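Local coordinates for cell division control protein 13 (Saccharomyces cerevisiae, PDB 4HCE) that dimerises through its OB2 domain, a step required for productive Stn1 binding and efficient telomere maintenance in budding yeast, at residues I34-T47 and N63-C76. Numbering follows the deposited sequence.
Sequences INEFKYCTLKLYFT and NCIEIVIPTRERIC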
ATOM      1  N   ILE B  34     -17.596   4.254  -6.290  1.00 36.42           N
ATOM      2  CA  ILE B  34     -16.959   5.088  -5.285  1.00 36.40           C
ATOM      3  C   ILE B  34     -17.061   4.500  -3.873  1.00 37.15           C
ATOM      4  O   ILE B  34     -16.227   4.794  -3.016  1.00 35.43           O
ATOM      5  CB  ILE B  34     -17.541   6.538  -5.318  1.00 36.63           C
ATOM      6  CG1 ILE B  34     -16.705   7.501  -4.455  1.00 36.64           C
ATOM      7  CG2 ILE B  34     -19.027   6.565  -4.912  1.00 35.63           C
ATOM      8  CD1 ILE B  34     -15.277   7.711  -4.936  1.00 34.54           C
ATOM      9  N   ASN B  35     -18.079   3.673  -3.636  1.00 40.99           N
ATOM     10  CA  ASN B  35     -18.322   3.097  -2.299  1.00 44.61           C
ATOM     11  C   ASN B  35     -17.205   2.180  -1.808  1.00 44.51           C
ATOM     12  O   ASN B  35     -17.040   1.996  -0.606  1.00 44.64           O
ATOM     13  CB  ASN B  35     -19.657   2.348  -2.249  1.00 47.72           C
ATOM     14  CG  ASN B  35     -20.845   3.248  -2.538  1.00 52.09           C
ATOM     15  OD1 ASN B  35     -20.865   4.426  -2.167  1.00 50.55           O
ATOM     16  ND2 ASN B  35     -21.846   2.692  -3.222  1.00 55.42           N
ATOM     17  N   GLU B  36     -16.442   1.620  -2.750  1.00 45.51           N
ATOM     18  CA  GLU B  36     -15.283   0.774  -2.456  1.00 47.16           C
ATOM     19  C   GLU B  36     -14.233   1.497  -1.632  1.00 46.25           C
ATOM     20  O   GLU B  36     -13.405   0.851  -0.988  1.00 45.79           O
ATOM     21  CB  GLU B  36     -14.611   0.331  -3.756  1.00 53.82           C
ATOM     22  CG  GLU B  36     -15.572   0.057  -4.906  1.00 60.01           C
ATOM     23  CD  GLU B  36     -16.043  -1.374  -4.943  1.00 61.66           C
ATOM     24  OE1 GLU B  36     -15.181  -2.261  -4.842  1.00 69.37           O
ATOM     25  OE2 GLU B  36     -17.259  -1.610  -5.078  1.00 65.33           O
ATOM     26  N   PHE B  37     -14.265   2.831  -1.673  1.00 42.30           N
ATOM     27  CA  PHE B  37     -13.242   3.660  -1.056  1.00 41.29           C
ATOM     28  C   PHE B  37     -13.663   4.345   0.240  1.00 42.38           C
ATOM     29  O   PHE B  37     -13.088   5.373   0.623  1.00 38.60           O
ATOM     30  CB  PHE B  37     -12.661   4.646  -2.097  1.00 38.41           C
ATOM     31  CG  PHE B  37     -12.147   3.944  -3.322  1.00 36.98           C
ATOM     32  CD1 PHE B  37     -10.939   3.234  -3.275  1.00 35.61           C
ATOM     33  CD2 PHE B  37     -12.905   3.903  -4.484  1.00 34.54           C
ATOM     34  CE1 PHE B  37     -10.486   2.533  -4.387  1.00 35.30           C
ATOM     35  CE2 PHE B  37     -12.457   3.205  -5.591  1.00 35.07           C
ATOM     36  CZ  PHE B  37     -11.247   2.517  -5.548  1.00 34.72           C
ATOM     37  N   LYS B  38     -14.650   3.773   0.927  1.00 45.33           N
ATOM     38  CA  LYS B  38     -14.949   4.249   2.277  1.00 50.67           C
ATOM     39  C   LYS B  38     -13.776   3.946   3.215  1.00 50.47           C
ATOM     40  O   LYS B  38     -13.285   4.852   3.898  1.00 47.19           O
ATOM     41  CB  LYS B  38     -16.249   3.658   2.835  1.00 55.30           C
ATOM     42  CG  LYS B  38     -16.689   4.327   4.136  1.00 59.00           C
ATOM     43  CD  LYS B  38     -18.005   3.768   4.650  1.00 63.60           C
ATOM     44  CE  LYS B  38     -18.391   4.404   5.976  1.00 64.50           C
ATOM     45  NZ  LYS B  38     -19.375   3.544   6.690  1.00 64.74           N
ATOM     46  N   TYR B  39     -13.332   2.685   3.209  1.00 48.87           N
ATOM     47  CA  TYR B  39     -12.233   2.197   4.064  1.00 54.59           C
ATOM     48  C   TYR B  39     -10.928   2.010   3.277  1.00 52.61           C
ATOM     49  O   TYR B  39      -9.837   2.371   3.748  1.00 50.12           O
ATOM     50  CB  TYR B  39     -12.611   0.858   4.724  1.00 57.69           C
ATOM     51  CG  TYR B  39     -13.890   0.897   5.534  1.00 61.29           C
ATOM     52  CD1 TYR B  39     -13.914   1.454   6.820  1.00 63.52           C
ATOM     53  CD2 TYR B  39     -15.077   0.377   5.018  1.00 62.76           C
ATOM     54  CE1 TYR B  39     -15.086   1.483   7.570  1.00 65.13           C
ATOM     55  CE2 TYR B  39     -16.252   0.409   5.757  1.00 66.38           C
ATOM     56  CZ  TYR B  39     -16.250   0.958   7.030  1.00 66.22           C
ATOM     57  OH  TYR B  39     -17.420   0.979   7.752  1.00 72.22           O
ATOM     58  N   CYS B  40     -11.069   1.439   2.081  1.00 49.53           N
ATOM     59  CA  CYS B  40      -9.978   1.232   1.157  1.00 45.71           C
ATOM     60  C   CYS B  40      -9.508   2.527   0.496  1.00 43.06           C
ATOM     61  O   CYS B  40     -10.297   3.454   0.305  1.00 40.67           O
ATOM     62  CB  CYS B  40     -10.424   0.281   0.061  1.00 47.94           C
ATOM     63  SG  CYS B  40      -9.021  -0.591  -0.636  1.00 54.42           S
ATOM     64  N   THR B  41      -8.229   2.556   0.120  1.00 39.17           N
ATOM     65  CA  THR B  41      -7.623   3.717  -0.533  1.00 37.81           C
ATOM     66  C   THR B  41      -7.202   3.417  -1.986  1.00 34.84           C
ATOM     67  O   THR B  41      -6.715   2.333  -2.294  1.00 33.73           O
ATOM     68  CB  THR B  41      -6.448   4.246   0.314  1.00 36.93           C
ATOM     69  OG1 THR B  41      -6.972   4.700   1.569  1.00 39.68           O
ATOM     70  CG2 THR B  41      -5.733   5.400  -0.363  1.00 34.51           C
ATOM     71  N   LEU B  42      -7.443   4.372  -2.874  1.00 32.00           N
ATOM     72  CA  LEU B  42      -7.008   4.256  -4.245  1.00 30.45           C
ATOM     73  C   LEU B  42      -5.553   4.699  -4.335  1.00 30.13           C
ATOM     74  O   LEU B  42      -5.194   5.800  -3.890  1.00 30.66           O
ATOM     75  CB  LEU B  42      -7.908   5.071  -5.176  1.00 28.79           C
ATOM     76  CG  LEU B  42      -7.540   5.120  -6.664  1.00 27.67           C
ATOM     77  CD1 LEU B  42      -7.698   3.748  -7.322  1.00 28.22           C
ATOM     78  CD2 LEU B  42      -8.413   6.161  -7.351  1.00 27.20           C
ATOM     79  N   LYS B  43      -4.729   3.818  -4.888  1.00 29.45           N
ATOM     80  CA  LYS B  43      -3.303   4.054  -5.082  1.00 30.32           C
ATOM     81  C   LYS B  43      -2.954   3.930  -6.558  1.00 28.83           C
ATOM     82  O   LYS B  43      -3.488   3.048  -7.266  1.00 28.33           O
ATOM     83  CB  LYS B  43      -2.472   3.049  -4.279  1.00 31.63           C
ATOM     84  CG  LYS B  43      -2.639   3.192  -2.770  1.00 36.76           C
ATOM     85  CD  LYS B  43      -2.292   1.901  -2.049  1.00 38.96           C
ATOM     86  CE  LYS B  43      -3.268   1.622  -0.915  1.00 44.10           C
ATOM     87  NZ  LYS B  43      -2.708   1.849   0.460  1.00 49.49           N
ATOM     88  N   LEU B  44      -2.087   4.829  -7.028  1.00 27.02           N
ATOM     89  CA  LEU B  44      -1.569   4.740  -8.404  1.00 26.36           C
ATOM     90  C   LEU B  44      -0.082   4.453  -8.399  1.00 26.76           C
ATOM     91  O   LEU B  44       0.628   4.892  -7.493  1.00 29.24           O
ATOM     92  CB  LEU B  44      -1.852   6.019  -9.182  1.00 23.93           C
ATOM     93  CG  LEU B  44      -3.306   6.506  -9.180  1.00 24.57           C
ATOM     94  CD1 LEU B  44      -3.351   7.816  -9.956  1.00 24.68           C
ATOM     95  CD2 LEU B  44      -4.274   5.498  -9.773  1.00 24.81           C
ATOM     96  N   TYR B  45       0.389   3.725  -9.399  1.00 26.41           N
ATOM     97  CA  TYR B  45       1.811   3.474  -9.548  1.00 26.89           C
ATOM     98  C   TYR B  45       2.349   4.198 -10.749  1.00 27.07           C
ATOM     99  O   TYR B  45       1.861   4.030 -11.873  1.00 28.04           O
ATOM    100  CB  TYR B  45       2.123   1.966  -9.607  1.00 27.90           C
ATOM    101  CG  TYR B  45       1.618   1.317  -8.364  1.00 29.82           C
ATOM    102  CD1 TYR B  45       2.199   1.623  -7.143  1.00 29.89           C
ATOM    103  CD2 TYR B  45       0.492   0.490  -8.379  1.00 32.07           C
ATOM    104  CE1 TYR B  45       1.726   1.097  -5.970  1.00 30.76           C
ATOM    105  CE2 TYR B  45      -0.004  -0.047  -7.197  1.00 32.82           C
ATOM    106  CZ  TYR B  45       0.620   0.273  -5.998  1.00 33.62           C
ATOM    107  OH  TYR B  45       0.169  -0.260  -4.814  1.00 36.24           O
ATOM    108  N   PHE B  46       3.405   4.952 -10.483  1.00 26.04           N
ATOM    109  CA  PHE B  46       4.019   5.829 -11.441  1.00 26.63           C
ATOM    110  C   PHE B  46       5.506   5.545 -11.582  1.00 25.27           C
ATOM    111  O   PHE B  46       6.207   5.323 -10.595  1.00 25.82           O
ATOM    112  CB  PHE B  46       3.787   7.269 -11.013  1.00 27.18           C
ATOM    113  CG  PHE B  46       4.323   8.275 -11.975  1.00 29.11           C
ATOM    114  CD1 PHE B  46       3.508   8.853 -12.940  1.00 31.30           C
ATOM    115  CD2 PHE B  46       5.637   8.656 -11.893  1.00 29.61           C
ATOM    116  CE1 PHE B  46       4.030   9.781 -13.832  1.00 32.48           C
ATOM    117  CE2 PHE B  46       6.151   9.568 -12.763  1.00 32.10           C
ATOM    118  CZ  PHE B  46       5.353  10.139 -13.727  1.00 30.93           C
ATOM    119  N   THR B  47       5.968   5.524 -12.827  1.00 24.13           N
ATOM    120  CA  THR B  47       7.389   5.348 -13.145  1.00 23.48           C
ATOM    121  C   THR B  47       7.745   5.908 -14.538  1.00 24.06           C
ATOM    122  O   THR B  47       6.907   5.907 -15.452  1.00 23.28           O
ATOM    123  CB  THR B  47       7.858   3.872 -13.063  1.00 22.58           C
ATOM    124  OG1 THR B  47       9.298   3.832 -13.135  1.00 23.17           O
ATOM    125  CG2 THR B  47       7.270   3.024 -14.196  1.00 21.61           C
ATOM    126  N   ASN B  63      11.227   1.157  -7.663  1.00 32.31           N
ATOM    127  CA  ASN B  63      10.985   0.944  -9.079  1.00 31.88           C
ATOM    128  C   ASN B  63      10.054   1.977  -9.654  1.00 29.82           C
ATOM    129  O   ASN B  63       9.996   2.182 -10.854  1.00 28.04           O
ATOM    130  CB  ASN B  63      10.177  -0.353  -9.192  1.00 38.01           C
ATOM    131  CG  ASN B  63      10.639  -1.165 -10.310  1.00 40.41           C
ATOM    132  OD1 ASN B  63      11.637  -0.810 -10.922  1.00 46.60           O
ATOM    133  ND2 ASN B  63       9.973  -2.239 -10.588  1.00 39.44           N
ATOM    134  N   CYS B  64       9.253   2.540  -8.758  1.00 28.06           N
ATOM    135  CA  CYS B  64       8.120   3.351  -9.084  1.00 27.80           C
ATOM    136  C   CYS B  64       7.754   3.991  -7.768  1.00 27.81           C
ATOM    137  O   CYS B  64       8.301   3.632  -6.723  1.00 26.93           O
ATOM    138  CB  CYS B  64       6.970   2.476  -9.595  1.00 29.43           C
ATOM    139  SG  CYS B  64       6.321   1.219  -8.443  1.00 30.81           S
ATOM    140  N   ILE B  65       6.840   4.947  -7.794  1.00 28.51           N
ATOM    141  CA  ILE B  65       6.279   5.369  -6.533  1.00 29.34           C
ATOM    142  C   ILE B  65       4.786   5.104  -6.492  1.00 28.73           C
ATOM    143  O   ILE B  65       4.090   5.140  -7.534  1.00 28.60           O
ATOM    144  CB  ILE B  65       6.618   6.830  -6.159  1.00 30.76           C
ATOM    145  CG1 ILE B  65       6.174   7.790  -7.247  1.00 32.74           C
ATOM    146  CG2 ILE B  65       8.110   6.986  -5.823  1.00 30.62           C
ATOM    147  CD1 ILE B  65       5.651   9.080  -6.649  1.00 34.93           C
ATOM    148  N   GLU B  66       4.328   4.816  -5.277  1.00 27.27           N
ATOM    149  CA  GLU B  66       2.925   4.739  -4.923  1.00 26.91           C
ATOM    150  C   GLU B  66       2.366   6.164  -4.692  1.00 24.83           C
ATOM    151  O   GLU B  66       2.943   6.966  -3.982  1.00 23.78           O
ATOM    152  CB  GLU B  66       2.771   3.864  -3.668  1.00 26.86           C
ATOM    153  CG  GLU B  66       1.414   4.001  -2.997  1.00 32.05           C
ATOM    154  CD  GLU B  66       1.430   3.550  -1.532  1.00 34.59           C
ATOM    155  OE1 GLU B  66       1.499   4.414  -0.585  1.00 35.57           O
ATOM    156  OE2 GLU B  66       1.392   2.321  -1.341  1.00 34.23           O
ATOM    157  N   ILE B  67       1.230   6.468  -5.293  1.00 25.25           N
ATOM    158  CA  ILE B  67       0.577   7.762  -5.101  1.00 24.53           C
ATOM    159  C   ILE B  67      -0.841   7.492  -4.597  1.00 25.40           C
ATOM    160  O   ILE B  67      -1.627   6.806  -5.264  1.00 26.06           O
ATOM    161  CB  ILE B  67       0.494   8.554  -6.414  1.00 24.43           C
ATOM    162  CG1 ILE B  67       1.882   8.711  -7.068  1.00 24.08           C
ATOM    163  CG2 ILE B  67      -0.153   9.914  -6.175  1.00 24.68           C
ATOM    164  CD1 ILE B  67       1.820   9.207  -8.511  1.00 23.06           C
ATOM    165  N   VAL B  68      -1.157   8.022  -3.419  1.00 25.54           N
ATOM    166  CA  VAL B  68      -2.469   7.850  -2.852  1.00 26.79           C
ATOM    167  C   VAL B  68      -3.353   9.017  -3.244  1.00 26.38           C
ATOM    168  O   VAL B  68      -2.896  10.182  -3.266  1.00 24.60           O
ATOM    169  CB  VAL B  68      -2.461   7.611  -1.304  1.00 28.16           C
ATOM    170  CG1 VAL B  68      -1.419   6.576  -0.907  1.00 29.40           C
ATOM    171  CG2 VAL B  68      -2.182   8.885  -0.540  1.00 31.85           C
ATOM    172  N   ILE B  69      -4.589   8.676  -3.623  1.00 27.13           N
ATOM    173  CA  ILE B  69      -5.719   9.613  -3.712  1.00 28.15           C
ATOM    174  C   ILE B  69      -6.491   9.347  -2.420  1.00 29.47           C
ATOM    175  O   ILE B  69      -7.224   8.363  -2.325  1.00 31.55           O
ATOM    176  CB  ILE B  69      -6.656   9.323  -4.911  1.00 27.56           C
ATOM    177  CG1 ILE B  69      -5.881   8.792  -6.125  1.00 28.19           C
ATOM    178  CG2 ILE B  69      -7.496  10.552  -5.261  1.00 27.30           C
ATOM    179  CD1 ILE B  69      -5.071   9.816  -6.895  1.00 29.15           C
ATOM    180  N   PRO B  70      -6.301  10.200  -1.407  1.00 31.01           N
ATOM    181  CA  PRO B  70      -6.699   9.906  -0.009  1.00 32.88           C
ATOM    182  C   PRO B  70      -8.201   9.851   0.373  1.00 36.21           C
ATOM    183  O   PRO B  70      -8.555   9.151   1.333  1.00 39.97           O
ATOM    184  CB  PRO B  70      -5.976  10.980   0.821  1.00 32.86           C
ATOM    185  CG  PRO B  70      -5.439  11.984  -0.143  1.00 32.62           C
ATOM    186  CD  PRO B  70      -5.607  11.496  -1.557  1.00 31.88           C
ATOM    187  N   THR B  71      -9.078  10.569  -0.323  1.00 35.34           N
ATOM    188  CA  THR B  71     -10.508  10.552   0.046  1.00 35.36           C
ATOM    189  C   THR B  71     -11.373  10.267  -1.192  1.00 33.94           C
ATOM    190  O   THR B  71     -10.942  10.504  -2.331  1.00 31.91           O
ATOM    191  CB  THR B  71     -10.949  11.916   0.641  1.00 36.01           C
ATOM    192  OG1 THR B  71     -10.694  12.933  -0.330  1.00 36.99           O
ATOM    193  CG2 THR B  71     -10.183  12.262   1.918  1.00 34.42           C
ATOM    194  N   ARG B  72     -12.586   9.763  -0.971  1.00 33.45           N
ATOM    195  CA  ARG B  72     -13.586   9.621  -2.054  1.00 34.22           C
ATOM    196  C   ARG B  72     -13.909  10.932  -2.788  1.00 33.43           C
ATOM    197  O   ARG B  72     -14.114  10.946  -3.999  1.00 32.77           O
ATOM    198  CB  ARG B  72     -14.868   9.005  -1.515  1.00 34.49           C
ATOM    199  CG  ARG B  72     -14.716   7.530  -1.168  1.00 36.59           C
ATOM    200  CD  ARG B  72     -15.960   7.027  -0.475  1.00 38.40           C
ATOM    201  NE  ARG B  72     -16.091   7.657   0.838  1.00 41.03           N
ATOM    202  CZ  ARG B  72     -17.082   7.411   1.683  1.00 41.92           C
ATOM    203  NH1 ARG B  72     -18.039   6.559   1.353  1.00 42.09           N
ATOM    204  NH2 ARG B  72     -17.117   8.019   2.857  1.00 42.92           N
ATOM    205  N   GLU B  73     -13.922  12.027  -2.039  1.00 34.32           N
ATOM    206  CA  GLU B  73     -14.208  13.341  -2.569  1.00 36.12           C
ATOM    207  C   GLU B  73     -13.133  13.757  -3.580  1.00 34.85           C
ATOM    208  O   GLU B  73     -13.437  14.292  -4.647  1.00 33.90           O
ATOM    209  CB  GLU B  73     -14.301  14.359  -1.423  1.00 37.83           C
ATOM    210  CG  GLU B  73     -14.438  15.798  -1.890  1.00 44.59           C
ATOM    211  CD  GLU B  73     -14.371  16.809  -0.755  1.00 52.75           C
ATOM    212  OE1 GLU B  73     -14.877  17.925  -0.955  1.00 57.05           O
ATOM    213  OE2 GLU B  73     -13.815  16.510   0.334  1.00 57.49           O
ATOM    214  N   ARG B  74     -11.879  13.511  -3.224  1.00 33.95           N
ATOM    215  CA  ARG B  74     -10.774  13.788  -4.118  1.00 34.25           C
ATOM    216  C   ARG B  74     -10.788  12.872  -5.354  1.00 31.53           C
ATOM    217  O   ARG B  74     -10.490  13.311  -6.454  1.00 30.79           O
ATOM    218  CB  ARG B  74      -9.443  13.708  -3.357  1.00 35.08           C
ATOM    219  CG  ARG B  74      -8.213  13.924  -4.214  1.00 34.52           C
ATOM    220  CD  ARG B  74      -8.219  15.310  -4.847  1.00 35.66           C
ATOM    221  NE  ARG B  74      -6.895  15.606  -5.378  1.00 36.68           N
ATOM    222  CZ  ARG B  74      -6.612  16.606  -6.197  1.00 35.63           C
ATOM    223  NH1 ARG B  74      -7.577  17.415  -6.614  1.00 37.74           N
ATOM    224  NH2 ARG B  74      -5.366  16.775  -6.612  1.00 33.71           N
ATOM    225  N   ILE B  75     -11.157  11.607  -5.168  1.00 30.99           N
ATOM    226  CA  ILE B  75     -11.324  10.679  -6.290  1.00 29.28           C
ATOM    227  C   ILE B  75     -12.369  11.210  -7.274  1.00 30.06           C
ATOM    228  O   ILE B  75     -12.152  11.187  -8.486  1.00 30.26           O
ATOM    229  CB  ILE B  75     -11.724   9.273  -5.791  1.00 28.48           C
ATOM    230  CG1 ILE B  75     -10.554   8.620  -5.032  1.00 28.24           C
ATOM    231  CG2 ILE B  75     -12.222   8.368  -6.928  1.00 26.99           C
ATOM    232  CD1 ILE B  75     -10.927   7.311  -4.354  1.00 28.85           C
ATOM    233  N   CYS B  76     -13.490  11.685  -6.740  1.00 30.73           N
ATOM    234  CA  CYS B  76     -14.585  12.218  -7.549  1.00 33.55           C
ATOM    235  C   CYS B  76     -14.192  13.467  -8.320  1.00 32.27           C
ATOM    236  O   CYS B  76     -14.471  13.580  -9.514  1.00 29.95           O
ATOM    237  CB  CYS B  76     -15.827  12.477  -6.685  1.00 33.95           C
ATOM    238  SG  CYS B  76     -16.611  10.916  -6.244  1.00 39.00           S
TER
HETATM  239  O   HOH W   1     -19.389   6.353  -0.861  1.00 40.33           O
HETATM  240  O   HOH W   2      -8.911   6.603  -1.725  1.00 42.41           O
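Arg72, in the first turn of helix 72-79, lays its whole length against the 3-10 turn 34-36 and the two residues after it. Its CB meets CD1 of Ile34 at 3.7 Å; CG sits 3.2 Å from Phe37 O, and CD touches the carbonyl oxygens of Ile34 and Phe37. A bend at chi3 (-67°) then turns the guanidinium so that Lys38 CA and CB lie over one face, CB 3.7 Å from NH1. NE lies near Phe37 O and Lys38 CA, CZ near Lys38 CA and CG, NH1 and NH2 near Lys38 CG. NH1 also bonds weakly to a water that donates to Asn35 OD1. One turn on, Ile75 sends CD1 over the face of the Phe37 ring, 4.2 Å from its centroid, and against CB of Leu42; its CG2 touches Ile34 CD1.

Strands 42-47 and 65-69 pair antiparallel. Leu44 and Ile67 exchange backbone bonds in both directions, as do Phe46 and Ile65. Ile69 N donates to Leu42 O, and a water links Leu42 N to Ile69 O. At the other end Thr47 OG1, anti to its own nitrogen (chi1 -169°), donates to Asn63 O at 2.9 Å, in the carbonyl plane. Leu44, Phe46, Ile65, Ile67 and Ile69 share one face of the sheet, with Phe46 CB 3.7 Å from Ile67 CD1. On the opposite face Tyr45 CE1 packs on Glu66 CB, and Lys43 NZ stays 4.5 Å from Glu66 OE2, too far for a salt bridge.

Cys40 forms a disulfide with Cys40 of the second subunit. These are the second and third strands of the OB-fold sheet, flanked by strands 16-27 and 120-129; Phe46 and Ile67 also reach strand 101-110, and helix 72-79, following strand 65-69, packs on 34-38 and Leu42.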